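SusD homolog (Bacteroides thetaiotaomicron VPI-5482, PDB 3IHV) probably binds glycans at the bacterial cell surface as an outer-membrane protein of the SusD family, consistent with a part in sugar capture. Local coordinates at residues 335-340 with 347-352; 362-367 with 491-496; 310-315 with 323-328; 45-50 with 300-305. All coordinates share one frame; numbering follows the deposited sequence.

Interaction 1 (335-340 with 347-352)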
loop_
_atom_site.group_PDB
_atom_site.type_symbol
_atom_site.label_atom_id
_atom_site.label_comp_id
_atom_site.label_asym_id
_atom_site.label_seq_id
_atom_site.Cartn_x
_atom_site.Cartn_y
_atom_site.Cartn_z
ATOM N N LYS A 335 15.912 22.336 10.241
ATOM C CA LYS A 335 15.954 21.295 9.228
ATOM C C LYS A 335 17.425 21.184 8.935
ATOM O O LYS A 335 18.092 22.185 8.631
ATOM C CB LYS A 335 15.204 21.727 7.969
ATOM C CG LYS A 335 15.201 20.755 6.802
ATOM C CD LYS A 335 14.222 21.320 5.779
ATOM C CE LYS A 335 14.201 20.591 4.464
ATOM N NZ LYS A 335 13.247 21.216 3.503
ATOM N N SER A 336 17.948 19.983 9.058
ATOM C CA SER A 336 19.365 19.751 8.912
ATOM C C SER A 336 19.633 18.558 8.025
ATOM O O SER A 336 18.909 17.566 8.083
ATOM C CB SER A 336 19.933 19.496 10.309
ATOM O OG SER A 336 21.266 19.094 10.236
ATOM N N LEU A 337 20.669 18.624 7.199
ATOM C CA LEU A 337 20.975 17.478 6.326
ATOM C C LEU A 337 21.523 16.325 7.156
ATOM O O LEU A 337 22.297 16.539 8.073
ATOM C CB LEU A 337 22.022 17.839 5.286
ATOM C CG LEU A 337 21.568 18.843 4.254
ATOM C CD1 LEU A 337 22.807 19.330 3.482
ATOM C CD2 LEU A 337 20.446 18.246 3.335
ATOM N N TRP A 338 21.141 15.111 6.791
ATOM C CA TRP A 338 21.641 13.910 7.449
ATOM C C TRP A 338 23.165 13.835 7.450
ATOM O O TRP A 338 23.767 13.414 8.442
ATOM C CB TRP A 338 21.035 12.639 6.800
ATOM C CG TRP A 338 19.779 12.200 7.436
ATOM C CD1 TRP A 338 18.528 12.305 6.955
ATOM C CD2 TRP A 338 19.663 11.627 8.738
ATOM N NE1 TRP A 338 17.633 11.766 7.845
ATOM C CE2 TRP A 338 18.312 11.360 8.957
ATOM C CE3 TRP A 338 20.591 11.270 9.712
ATOM C CZ2 TRP A 338 17.851 10.771 10.129
ATOM C CZ3 TRP A 338 20.140 10.688 10.858
ATOM C CH2 TRP A 338 18.792 10.468 11.069
ATOM N N VAL A 339 23.811 14.305 6.386
ATOM C CA VAL A 339 25.256 14.235 6.314
ATOM C C VAL A 339 26.002 15.277 7.131
ATOM O O VAL A 339 27.215 15.154 7.270
ATOM C CB VAL A 339 25.755 14.341 4.884
ATOM C CG1 VAL A 339 25.146 13.221 4.075
ATOM C CG2 VAL A 339 25.406 15.728 4.294
ATOM N N ALA A 340 25.301 16.268 7.682
ATOM C CA ALA A 340 25.967 17.348 8.427
ATOM C C ALA A 340 26.542 16.813 9.718
ATOM O O ALA A 340 25.819 16.274 10.563
ATOM C CB ALA A 340 24.997 18.524 8.703
ATOM N N GLU A 347 27.317 24.886 3.631
ATOM C CA GLU A 347 27.995 24.675 2.344
ATOM C C GLU A 347 28.769 23.335 2.319
ATOM O O GLU A 347 28.648 22.590 1.357
ATOM C CB GLU A 347 28.916 25.851 1.983
ATOM N N SER A 348 29.489 23.009 3.390
ATOM C CA SER A 348 30.242 21.746 3.420
ATOM C C SER A 348 29.296 20.555 3.428
ATOM O O SER A 348 29.543 19.557 2.720
ATOM C CB SER A 348 31.256 21.690 4.585
ATOM O OG SER A 348 30.638 21.568 5.857
ATOM N N ALA A 349 28.189 20.654 4.179
ATOM C CA ALA A 349 27.219 19.582 4.236
ATOM C C ALA A 349 26.575 19.402 2.868
ATOM O O ALA A 349 26.389 18.284 2.385
ATOM C CB ALA A 349 26.159 19.877 5.292
ATOM N N ALA A 350 26.212 20.508 2.229
ATOM C CA ALA A 350 25.633 20.427 0.873
ATOM C C ALA A 350 26.593 19.702 -0.117
ATOM O O ALA A 350 26.150 18.883 -0.904
ATOM C CB ALA A 350 25.295 21.813 0.363
ATOM N N GLU A 351 27.887 20.022 -0.050
ATOM C CA GLU A 351 28.906 19.412 -0.918
ATOM C C GLU A 351 29.027 17.907 -0.648
ATOM O O GLU A 351 29.094 17.082 -1.569
ATOM C CB GLU A 351 30.264 20.093 -0.695
ATOM C CG GLU A 351 31.345 19.620 -1.670
ATOM C CD GLU A 351 32.729 20.184 -1.351
ATOM O OE1 GLU A 351 33.056 20.351 -0.149
ATOM O OE2 GLU A 351 33.508 20.420 -2.305
ATOM N N LYS A 352 29.056 17.547 0.627
ATOM C CA LYS A 352 29.082 16.131 0.981
ATOM C C LYS A 352 27.835 15.434 0.477
ATOM O O LYS A 352 27.913 14.309 -0.054
ATOM C CB LYS A 352 29.155 15.945 2.493
ATOM C CG LYS A 352 30.497 16.248 3.121
ATOM C CD LYS A 352 30.429 15.991 4.625
ATOM C CE LYS A 352 31.684 16.362 5.327
ATOM N NZ LYS A 352 31.516 16.111 6.791
#
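Ala349 and Val339 lose the most surface where the turn 337-340 comes up against helix 346-354. The methyl of Ala349 is met from two directions: Leu337 CD1 lies 3.8 Å from Ala349 CB, and Ala340 CB touches Ala349 CB at the same separation of 3.8 Å. Val339 instead uses one branch on the helix backbone, its CG2 reaching Ala349 O at 3.3 Å. With chi1 at -59°, CG1 stands opposite the carbonyl carbon and CG2 is wedged between the backbone N and that carbon, the crowded position; this turns CG2 to the helix, where it also meets Lys352 CB at 4.2 Å. The other branch, CG1, packs on Lys363 CG of helix 360-363. Leu337 CD1 also lies 3.8 Å from Ala350 N, over the peptide joining Ala349 to Ala350. The side of the contact offered by 335-340 is a type I beta turn closed by Ala340 N to Leu337 O at 3.0 Å, which places Leu337, Val339 and Ala340 against the same helical turn. Beyond its CB, Lys352 extends to a salt bridge with Asp344, whose carboxylate also receives Ser348 OG, so both polar groups look to the loop before the helix. The side-chain atoms that meet across the interface are apolar, and Val339 and Leu337 also lie against polar backbone atoms without bonding to them; small alanines let the turn approach to 4.9 Å between the CA atoms of Ala340 and Ala349, so the fit depends on methyl shape, not on polar pairing.

Interaction 2 (362-367 with 491-496). With NA (sodium ion), chain E.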
loop_
_atom_site.group_PDB
_atom_site.type_symbol
_atom_site.label_atom_id
_atom_site.label_comp_id
_atom_site.label_asym_id
_atom_site.label_seq_id
_atom_site.Cartn_x
_atom_site.Cartn_y
_atom_site.Cartn_z
ATOM N N ASN A 362 26.023 8.270 6.899
ATOM C CA ASN A 362 24.822 9.031 7.251
ATOM C C ASN A 362 23.787 9.055 6.143
ATOM O O ASN A 362 22.594 9.198 6.403
ATOM C CB ASN A 362 25.191 10.472 7.653
ATOM C CG ASN A 362 25.895 10.554 9.038
ATOM O OD1 ASN A 362 26.110 9.545 9.696
ATOM N ND2 ASN A 362 26.234 11.749 9.463
ATOM N N LYS A 363 24.237 8.906 4.896
ATOM C CA LYS A 363 23.311 8.828 3.786
ATOM C C LYS A 363 22.339 7.640 3.922
ATOM O O LYS A 363 21.198 7.680 3.407
ATOM C CB LYS A 363 24.053 8.781 2.457
ATOM C CG LYS A 363 24.590 10.126 2.108
ATOM C CD LYS A 363 25.494 10.115 0.895
ATOM C CE LYS A 363 25.832 11.558 0.499
ATOM N NZ LYS A 363 26.810 11.697 -0.621
ATOM N N GLN A 364 22.765 6.610 4.659
ATOM C CA GLN A 364 21.912 5.464 4.871
ATOM C C GLN A 364 20.680 5.773 5.722
ATOM O O GLN A 364 19.747 4.954 5.807
ATOM C CB GLN A 364 22.723 4.315 5.497
ATOM C CG GLN A 364 23.904 3.867 4.632
ATOM C CD GLN A 364 24.788 2.845 5.346
ATOM O OE1 GLN A 364 24.937 1.719 4.879
ATOM N NE2 GLN A 364 25.379 3.252 6.492
ATOM N N ASN A 365 20.671 6.957 6.345
ATOM C CA ASN A 365 19.588 7.369 7.216
ATOM C C ASN A 365 18.503 8.198 6.520
ATOM O O ASN A 365 17.531 8.555 7.182
ATOM C CB ASN A 365 20.123 8.092 8.444
ATOM C CG ASN A 365 20.770 7.153 9.431
ATOM O OD1 ASN A 365 20.306 6.031 9.614
ATOM N ND2 ASN A 365 21.794 7.633 10.130
ATOM N N TYR A 366 18.651 8.505 5.227
ATOM C CA TYR A 366 17.600 9.188 4.465
ATOM C C TYR A 366 16.297 8.421 4.665
ATOM O O TYR A 366 16.298 7.183 4.823
ATOM C CB TYR A 366 17.858 9.169 2.950
ATOM C CG TYR A 366 18.931 10.055 2.348
ATOM C CD1 TYR A 366 19.897 10.706 3.121
ATOM C CD2 TYR A 366 19.017 10.164 0.957
ATOM C CE1 TYR A 366 20.875 11.485 2.524
ATOM C CE2 TYR A 366 19.966 10.904 0.362
ATOM C CZ TYR A 366 20.919 11.553 1.141
ATOM O OH TYR A 366 21.876 12.317 0.543
ATOM N N THR A 367 15.182 9.154 4.621
ATOM C CA THR A 367 13.853 8.594 4.840
ATOM C C THR A 367 12.929 8.992 3.688
ATOM O O THR A 367 13.300 9.791 2.822
ATOM C CB THR A 367 13.228 9.152 6.142
ATOM O OG1 THR A 367 13.063 10.594 6.022
ATOM C CG2 THR A 367 14.117 8.838 7.346
ATOM N N GLY A 491 27.447 -2.583 -2.217
ATOM C CA GLY A 491 28.850 -2.910 -1.995
ATOM C C GLY A 491 29.748 -2.171 -2.961
ATOM O O GLY A 491 30.829 -1.724 -2.570
ATOM N N TYR A 492 29.329 -2.033 -4.223
ATOM C CA TYR A 492 30.114 -1.264 -5.192
ATOM C C TYR A 492 30.178 0.235 -4.752
ATOM O O TYR A 492 31.229 0.865 -4.780
ATOM C CB TYR A 492 29.545 -1.352 -6.613
ATOM C CG TYR A 492 29.365 -2.752 -7.209
ATOM C CD1 TYR A 492 30.298 -3.741 -7.031
ATOM C CD2 TYR A 492 28.286 -3.019 -8.058
ATOM C CE1 TYR A 492 30.123 -4.998 -7.607
ATOM C CE2 TYR A 492 28.101 -4.266 -8.639
ATOM C CZ TYR A 492 29.023 -5.248 -8.400
ATOM O OH TYR A 492 28.839 -6.492 -8.979
ATOM N N TRP A 493 29.051 0.800 -4.377
ATOM C CA TRP A 493 29.006 2.184 -3.897
ATOM C C TRP A 493 29.887 2.499 -2.661
ATOM O O TRP A 493 30.611 3.520 -2.618
ATOM C CB TRP A 493 27.547 2.515 -3.594
ATOM C CG TRP A 493 27.366 3.769 -2.826
ATOM C CD1 TRP A 493 27.663 5.015 -3.233
ATOM C CD2 TRP A 493 26.825 3.876 -1.515
ATOM N NE1 TRP A 493 27.331 5.922 -2.260
ATOM C CE2 TRP A 493 26.793 5.240 -1.193
ATOM C CE3 TRP A 493 26.329 2.943 -0.587
ATOM C CZ2 TRP A 493 26.327 5.707 0.036
ATOM C CZ3 TRP A 493 25.846 3.412 0.640
ATOM C CH2 TRP A 493 25.837 4.778 0.926
ATOM N N TRP A 494 29.821 1.608 -1.671
ATOM C CA TRP A 494 30.506 1.788 -0.388
ATOM C C TRP A 494 32.005 1.848 -0.560
ATOM O O TRP A 494 32.592 0.945 -1.144
ATOM C CB TRP A 494 30.147 0.619 0.533
ATOM C CG TRP A 494 30.470 0.782 1.949
ATOM C CD1 TRP A 494 31.443 0.135 2.645
ATOM C CD2 TRP A 494 29.777 1.617 2.894
ATOM N NE1 TRP A 494 31.416 0.530 3.954
ATOM C CE2 TRP A 494 30.392 1.426 4.136
ATOM C CE3 TRP A 494 28.689 2.492 2.805
ATOM C CZ2 TRP A 494 29.965 2.091 5.294
ATOM C CZ3 TRP A 494 28.259 3.145 3.945
ATOM C CH2 TRP A 494 28.886 2.932 5.184
ATOM N N GLU A 495 32.618 2.904 -0.056
ATOM C CA GLU A 495 34.064 3.040 -0.128
ATOM C C GLU A 495 34.753 3.013 1.232
ATOM O O GLU A 495 35.959 3.083 1.299
ATOM C CB GLU A 495 34.422 4.322 -0.849
ATOM C CG GLU A 495 33.951 4.306 -2.256
ATOM C CD GLU A 495 34.475 5.441 -3.059
ATOM O OE1 GLU A 495 35.268 6.267 -2.526
ATOM O OE2 GLU A 495 34.081 5.514 -4.239
ATOM N N GLY A 496 34.000 2.902 2.311
ATOM C CA GLY A 496 34.610 2.872 3.642
ATOM C C GLY A 496 34.965 1.459 4.060
ATOM O O GLY A 496 34.759 0.502 3.315
HETATM NA NA NA E . 32.950 -0.569 -2.886
HETATM O O HOH W 1 34.516 0.371 -3.970
HETATM O O HOH W 2 33.454 -2.635 -4.260
#
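A sodium site closes the C-terminal end of helix 479-493, and the two indoles beside it, Trp493 and Trp494, receive the side chain of Gln364. The ion is held by main-chain oxygens, Gly491 O at 2.4 Å and Trp494 O at 2.3 Å, with Tyr492 O at a longer 2.9 Å and two waters completing the five ligands. Gln364 touches the tryptophans on their far side from the metal. The aliphatic Gln364 CG lies near the plane of the Trp493 ring, at the edge, 4.3 Å from Trp493 CH2. The amide then meets the six-membered part of the next indole: Gln364 OE1 is 3.7 Å from Trp494 CZ3, and Gln364 NE2 is 3.8 Å from Trp494 CH2. The two side chains cross at about a right angle, with amide and ring planes inclined by 33°. The chain of Gln364 is extended past CG (chi2 173°), which carries the amide beyond Trp493 to its neighbour. Trp493 CZ3 in turn lies in plane at the edge of the Trp494 ring. Hydrogen bonds fix the amide: OE1 takes Asn501 N and NE2 gives to Lys361 O. Trp493 NE1 reaches Pro356 O, and Trp494 NE1 reaches Thr497 O. The polar ends of all three side chains are thus satisfied by backbone groups outside the contact, which implies that Gln364 and the indoles meet by van der Waals packing, while the adjacent carbonyls at the helix end remain turned to the cation.

Interaction 3 (310-315 with 323-328). With EDO (1,2-ethanediol), chain G.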
loop_
_atom_site.group_PDB
_atom_site.type_symbol
_atom_site.label_atom_id
_atom_site.label_comp_id
_atom_site.label_asym_id
_atom_site.label_seq_id
_atom_site.Cartn_x
_atom_site.Cartn_y
_atom_site.Cartn_z
ATOM N N LEU A 310 20.926 7.156 -5.896
ATOM C CA LEU A 310 21.896 7.427 -6.961
ATOM C C LEU A 310 21.264 7.284 -8.358
ATOM O O LEU A 310 21.505 8.143 -9.229
ATOM C CB LEU A 310 23.143 6.560 -6.792
ATOM C CG LEU A 310 23.933 6.805 -5.503
ATOM C CD1 LEU A 310 25.098 5.792 -5.382
ATOM C CD2 LEU A 310 24.475 8.238 -5.358
ATOM N N ASP A 311 20.487 6.216 -8.583
ATOM C CA ASP A 311 19.831 6.018 -9.887
ATOM C C ASP A 311 18.928 7.191 -10.188
ATOM O O ASP A 311 18.997 7.781 -11.257
ATOM C CB ASP A 311 18.972 4.766 -9.944
ATOM C CG ASP A 311 19.780 3.512 -9.991
ATOM O OD1 ASP A 311 20.997 3.603 -10.275
ATOM O OD2 ASP A 311 19.196 2.447 -9.690
ATOM N N TRP A 312 18.127 7.565 -9.202
ATOM C CA TRP A 312 17.134 8.617 -9.414
ATOM C C TRP A 312 17.765 9.979 -9.626
ATOM O O TRP A 312 17.229 10.799 -10.364
ATOM C CB TRP A 312 16.194 8.717 -8.214
ATOM C CG TRP A 312 14.800 9.143 -8.556
ATOM C CD1 TRP A 312 14.367 9.715 -9.712
ATOM C CD2 TRP A 312 13.659 9.085 -7.679
ATOM N NE1 TRP A 312 13.021 9.961 -9.629
ATOM C CE2 TRP A 312 12.560 9.585 -8.399
ATOM C CE3 TRP A 312 13.462 8.623 -6.368
ATOM C CZ2 TRP A 312 11.269 9.661 -7.848
ATOM C CZ3 TRP A 312 12.194 8.675 -5.828
ATOM C CH2 TRP A 312 11.109 9.204 -6.558
ATOM N N ARG A 313 18.904 10.245 -8.982
ATOM C CA ARG A 313 19.585 11.521 -9.154
ATOM C C ARG A 313 20.058 11.803 -10.592
ATOM O O ARG A 313 20.281 12.964 -10.932
ATOM C CB ARG A 313 20.743 11.691 -8.176
ATOM C CG ARG A 313 20.261 11.886 -6.758
ATOM C CD ARG A 313 21.395 12.135 -5.779
ATOM N NE ARG A 313 20.856 12.619 -4.499
ATOM C CZ ARG A 313 21.597 12.957 -3.453
ATOM N NH1 ARG A 313 22.922 12.904 -3.521
ATOM N NH2 ARG A 313 21.013 13.398 -2.342
ATOM N N GLU A 314 20.236 10.761 -11.389
ATOM C CA GLU A 314 20.588 10.940 -12.792
ATOM C C GLU A 314 19.482 11.661 -13.600
ATOM O O GLU A 314 19.795 12.398 -14.516
ATOM C CB GLU A 314 20.910 9.575 -13.423
ATOM C CG GLU A 314 22.175 8.936 -12.858
ATOM C CD GLU A 314 23.449 9.795 -13.103
ATOM O OE1 GLU A 314 23.802 10.071 -14.285
ATOM O OE2 GLU A 314 24.097 10.213 -12.117
ATOM N N ASP A 315 18.215 11.446 -13.256
ATOM C CA ASP A 315 17.052 12.084 -13.935
ATOM C C ASP A 315 16.729 13.405 -13.251
ATOM O O ASP A 315 15.731 13.552 -12.509
ATOM C CB ASP A 315 15.843 11.163 -13.846
ATOM C CG ASP A 315 16.050 9.849 -14.593
ATOM O OD1 ASP A 315 17.028 9.801 -15.350
ATOM O OD2 ASP A 315 15.228 8.927 -14.441
ATOM N N LEU A 323 10.532 15.249 -3.654
ATOM C CA LEU A 323 9.261 15.157 -2.962
ATOM C C LEU A 323 9.077 13.823 -2.288
ATOM O O LEU A 323 8.270 13.738 -1.361
ATOM C CB LEU A 323 8.090 15.414 -3.904
ATOM C CG LEU A 323 7.973 16.854 -4.348
ATOM C CD1 LEU A 323 6.990 17.022 -5.528
ATOM C CD2 LEU A 323 7.510 17.735 -3.155
ATOM N N SER A 324 9.844 12.812 -2.723
ATOM C CA SER A 324 9.741 11.458 -2.215
ATOM C C SER A 324 10.754 11.037 -1.156
ATOM O O SER A 324 10.431 10.230 -0.258
ATOM C CB SER A 324 9.859 10.482 -3.400
ATOM O OG SER A 324 8.791 10.668 -4.324
ATOM N N ILE A 325 11.946 11.639 -1.214
ATOM C CA ILE A 325 13.092 11.245 -0.376
ATOM C C ILE A 325 13.643 12.443 0.384
ATOM O O ILE A 325 13.895 13.493 -0.222
ATOM C CB ILE A 325 14.223 10.639 -1.224
ATOM C CG1 ILE A 325 13.735 9.427 -2.021
ATOM C CG2 ILE A 325 15.436 10.237 -0.371
ATOM C CD1 ILE A 325 14.766 8.829 -3.022
ATOM N N ALA A 326 13.790 12.273 1.705
ATOM C CA ALA A 326 14.285 13.293 2.594
ATOM C C ALA A 326 15.740 13.030 2.937
ATOM O O ALA A 326 16.058 12.016 3.540
ATOM C CB ALA A 326 13.478 13.346 3.910
ATOM N N ASN A 327 16.605 13.954 2.565
ATOM C CA ASN A 327 18.023 13.875 2.925
ATOM C C ASN A 327 18.286 14.703 4.177
ATOM O O ASN A 327 19.441 15.019 4.486
ATOM C CB ASN A 327 18.895 14.355 1.758
ATOM C CG ASN A 327 18.730 15.839 1.449
ATOM O OD1 ASN A 327 17.848 16.527 1.984
ATOM N ND2 ASN A 327 19.611 16.358 0.589
ATOM N N TYR A 328 17.221 14.963 4.935
ATOM C CA TYR A 328 17.260 15.875 6.070
ATOM C C TYR A 328 16.438 15.323 7.194
ATOM O O TYR A 328 15.639 14.422 6.988
ATOM C CB TYR A 328 16.621 17.219 5.650
ATOM C CG TYR A 328 15.190 17.101 5.148
ATOM C CD1 TYR A 328 14.108 17.115 6.038
ATOM C CD2 TYR A 328 14.911 16.937 3.792
ATOM C CE1 TYR A 328 12.803 17.005 5.601
ATOM C CE2 TYR A 328 13.603 16.806 3.339
ATOM C CZ TYR A 328 12.543 16.861 4.253
ATOM O OH TYR A 328 11.232 16.714 3.825
HETATM C C1 EDO G . 16.867 12.827 -3.138
HETATM O O1 EDO G . 17.937 12.730 -4.103
HETATM C C2 EDO G . 17.342 12.964 -1.715
HETATM O O2 EDO G . 18.276 14.037 -1.597
#
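The indole of Trp312 and the guanidinium of Arg313 are the flat groups offered to Ser324, Ile325 and Asn327. Ile325 CD1 comes up obliquely to the six-membered ring, 3.6 Å from Trp312 CE3, and Ser324 follows further along, Ser324 OG lying 3.5 Å from Trp312 CH2. The same indole stacks with Tyr461, has a cation-pi contact with Arg321, and donates from NE1 to Asp318. At the edge of the Arg313 guanidinium lies a 1,2-ethanediol, probably from the crystallisation liquor. Arg313 NE gives a nearly straight bond to O1 of the diol, in the guanidinium plane, at 2.9 Å and 175°, while Arg313 NH2 reaches O2 of the diol at 2.9 Å and a more bent 157°. Two hydrogen bonds thus hold the diol along one edge of the guanidinium. Ile325 CG2 is 3.6 Å from C2 of the diol and Asn327 CB 3.4 Å from its O2, so it lies between the arginine and the strand. Arg313 NH2 and Asn327 ND2 stand 4.4 Å apart. Asp353 OD2 joins them, as salt-bridge partner of Arg313 NH2 and acceptor for Asn327 ND2. The contact lies where helix 306-313 turns, by way of the short helix 320-324, into strand 325-330, the central strand of a three-stranded antiparallel sheet, with helix 448-463 supplying Tyr461 against the indole.

Interaction 4 (45-50 with 300-305)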
loop_
_atom_site.group_PDB
_atom_site.type_symbol
_atom_site.label_atom_id
_atom_site.label_comp_id
_atom_site.label_asym_id
_atom_site.label_seq_id
_atom_site.Cartn_x
_atom_site.Cartn_y
_atom_site.Cartn_z
ATOM N N PHE A 45 5.417 -4.555 6.704
ATOM C CA PHE A 45 5.561 -5.762 5.896
ATOM C C PHE A 45 6.034 -5.479 4.480
ATOM O O PHE A 45 6.116 -6.421 3.679
ATOM C CB PHE A 45 4.230 -6.521 5.792
ATOM C CG PHE A 45 3.656 -7.016 7.112
ATOM C CD1 PHE A 45 4.378 -7.014 8.314
ATOM C CD2 PHE A 45 2.427 -7.664 7.103
ATOM C CE1 PHE A 45 3.809 -7.532 9.472
ATOM C CE2 PHE A 45 1.897 -8.180 8.270
ATOM C CZ PHE A 45 2.599 -8.095 9.444
ATOM N N ASN A 46 6.370 -4.229 4.173
ATOM C CA ASN A 46 6.713 -3.823 2.816
ATOM C C ASN A 46 8.153 -3.373 2.672
ATOM O O ASN A 46 8.502 -2.758 1.675
ATOM C CB ASN A 46 5.776 -2.682 2.434
ATOM C CG ASN A 46 4.322 -3.126 2.429
ATOM O OD1 ASN A 46 4.037 -4.227 2.017
ATOM N ND2 ASN A 46 3.400 -2.258 2.875
ATOM N N LEU A 47 8.959 -3.651 3.677
ATOM C CA LEU A 47 10.352 -3.249 3.657
ATOM C C LEU A 47 11.272 -4.321 3.129
ATOM O O LEU A 47 10.906 -5.504 2.988
ATOM C CB LEU A 47 10.757 -2.824 5.064
ATOM C CG LEU A 47 10.097 -1.550 5.553
ATOM C CD1 LEU A 47 10.264 -1.466 7.071
ATOM C CD2 LEU A 47 10.682 -0.306 4.863
ATOM N N GLY A 48 12.492 -3.915 2.801
ATOM C CA GLY A 48 13.518 -4.874 2.381
ATOM C C GLY A 48 13.525 -5.141 0.909
ATOM O O GLY A 48 13.372 -6.289 0.454
ATOM N N THR A 49 13.713 -4.071 0.148
ATOM C CA THR A 49 13.712 -4.139 -1.313
ATOM C C THR A 49 14.898 -3.346 -1.882
ATOM O O THR A 49 15.890 -3.081 -1.178
ATOM C CB THR A 49 12.396 -3.512 -1.872
ATOM O OG1 THR A 49 12.364 -2.114 -1.583
ATOM C CG2 THR A 49 11.166 -4.180 -1.216
ATOM N N ASP A 50 14.822 -3.005 -3.179
ATOM C CA ASP A 50 15.810 -2.146 -3.796
ATOM C C ASP A 50 15.654 -0.674 -3.448
ATOM O O ASP A 50 16.561 0.106 -3.733
ATOM C CB ASP A 50 15.863 -2.331 -5.306
ATOM C CG ASP A 50 14.505 -2.208 -6.001
ATOM O OD1 ASP A 50 13.424 -2.364 -5.351
ATOM O OD2 ASP A 50 14.532 -2.001 -7.246
ATOM N N ALA A 300 10.892 7.477 12.353
ATOM C CA ALA A 300 11.479 7.479 10.998
ATOM C C ALA A 300 12.421 6.314 10.755
ATOM O O ALA A 300 13.584 6.501 10.429
ATOM C CB ALA A 300 12.200 8.837 10.724
ATOM N N ASN A 301 11.905 5.125 10.976
ATOM C CA ASN A 301 12.655 3.893 10.845
ATOM C C ASN A 301 12.707 3.307 9.432
ATOM O O ASN A 301 13.403 2.285 9.196
ATOM C CB ASN A 301 12.100 2.848 11.838
ATOM C CG ASN A 301 12.342 3.237 13.259
ATOM O OD1 ASN A 301 13.407 3.738 13.579
ATOM N ND2 ASN A 301 11.386 2.944 14.133
ATOM N N VAL A 302 11.983 3.908 8.487
ATOM C CA VAL A 302 12.036 3.464 7.100
ATOM C C VAL A 302 13.158 4.276 6.447
ATOM O O VAL A 302 13.094 5.514 6.380
ATOM C CB VAL A 302 10.711 3.709 6.335
ATOM C CG1 VAL A 302 10.935 3.395 4.827
ATOM C CG2 VAL A 302 9.565 2.850 6.981
ATOM N N LYS A 303 14.191 3.571 6.004
ATOM C CA LYS A 303 15.341 4.199 5.425
ATOM C C LYS A 303 15.405 3.883 3.937
ATOM O O LYS A 303 14.961 2.827 3.502
ATOM C CB LYS A 303 16.618 3.715 6.136
ATOM C CG LYS A 303 16.647 3.998 7.608
ATOM C CD LYS A 303 16.362 5.487 7.904
ATOM C CE LYS A 303 16.715 5.869 9.328
ATOM N NZ LYS A 303 16.355 7.331 9.543
ATOM N N VAL A 304 15.935 4.822 3.174
ATOM C CA VAL A 304 15.999 4.689 1.724
ATOM C C VAL A 304 17.305 4.049 1.284
ATOM O O VAL A 304 18.395 4.470 1.711
ATOM C CB VAL A 304 15.850 6.065 1.013
ATOM C CG1 VAL A 304 15.937 5.900 -0.533
ATOM C CG2 VAL A 304 14.561 6.766 1.451
ATOM N N VAL A 305 17.210 3.040 0.415
ATOM C CA VAL A 305 18.413 2.381 -0.087
ATOM C C VAL A 305 19.179 3.378 -0.948
ATOM O O VAL A 305 18.627 3.916 -1.912
ATOM C CB VAL A 305 18.060 1.083 -0.809
ATOM C CG1 VAL A 305 19.304 0.440 -1.477
ATOM C CG2 VAL A 305 17.377 0.064 0.184
#
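Apolar packing joins Leu47 to Val302: Leu47 CD2 meets Val302 CG1 at 3.7 Å and Val302 CG2 at 4.0 Å, so one methyl touches both branches. A second kind of contact is methyl or methine against main-chain oxygen. Val305 CB lies 3.4 Å from Asp50 O, and Val305 CG2 is 3.7 Å from Thr49 O; with chi1 at 174° its CG1 stands opposite the backbone N and also borders Asp50 O. Polar bonds run outward or within a segment. Thr49 O accepts Tyr502 OH, Asp50 forms a salt bridge with Arg469, and Lys303 folds back so that Lys303 NZ gives to Ala300 O at 3.0 Å, nearly along the C=O axis (173°), as well as to Asn365 O. Residues 47-50 and 302-305 run in nearly the same direction, 14° apart. The chain must therefore reverse after Asp50, since strand 52-54 runs antiparallel to its partner, strand 302-304. The contact thus flanks a two-stranded ladder, consistent with the SusD-like plan, in which a helical, TPR-related N-terminal part packs against the rest of the fold.

How the interactions relate
From the N terminus, interaction 4 comes first and closes a loop of some 250 residues, joining 45-50 to 300-305. Interactions 3 and 1 then close short local loops round the three-stranded sheet, and interaction 2 brings the end of helix 479-493 back to 362-367, 124 residues on. The four are strictly in series; none nests in or crosses another. They still touch in space: strands 325-330 and 335-337 are sheet neighbours, linking interactions 3 and 1, while 362-367 meets all three others. Its Lys363 NZ probably bonds Lys352 O, Thr367 O probably accepts Ala326 N, and Tyr366 O probably accepts Val304 N, making that segment a junction among them.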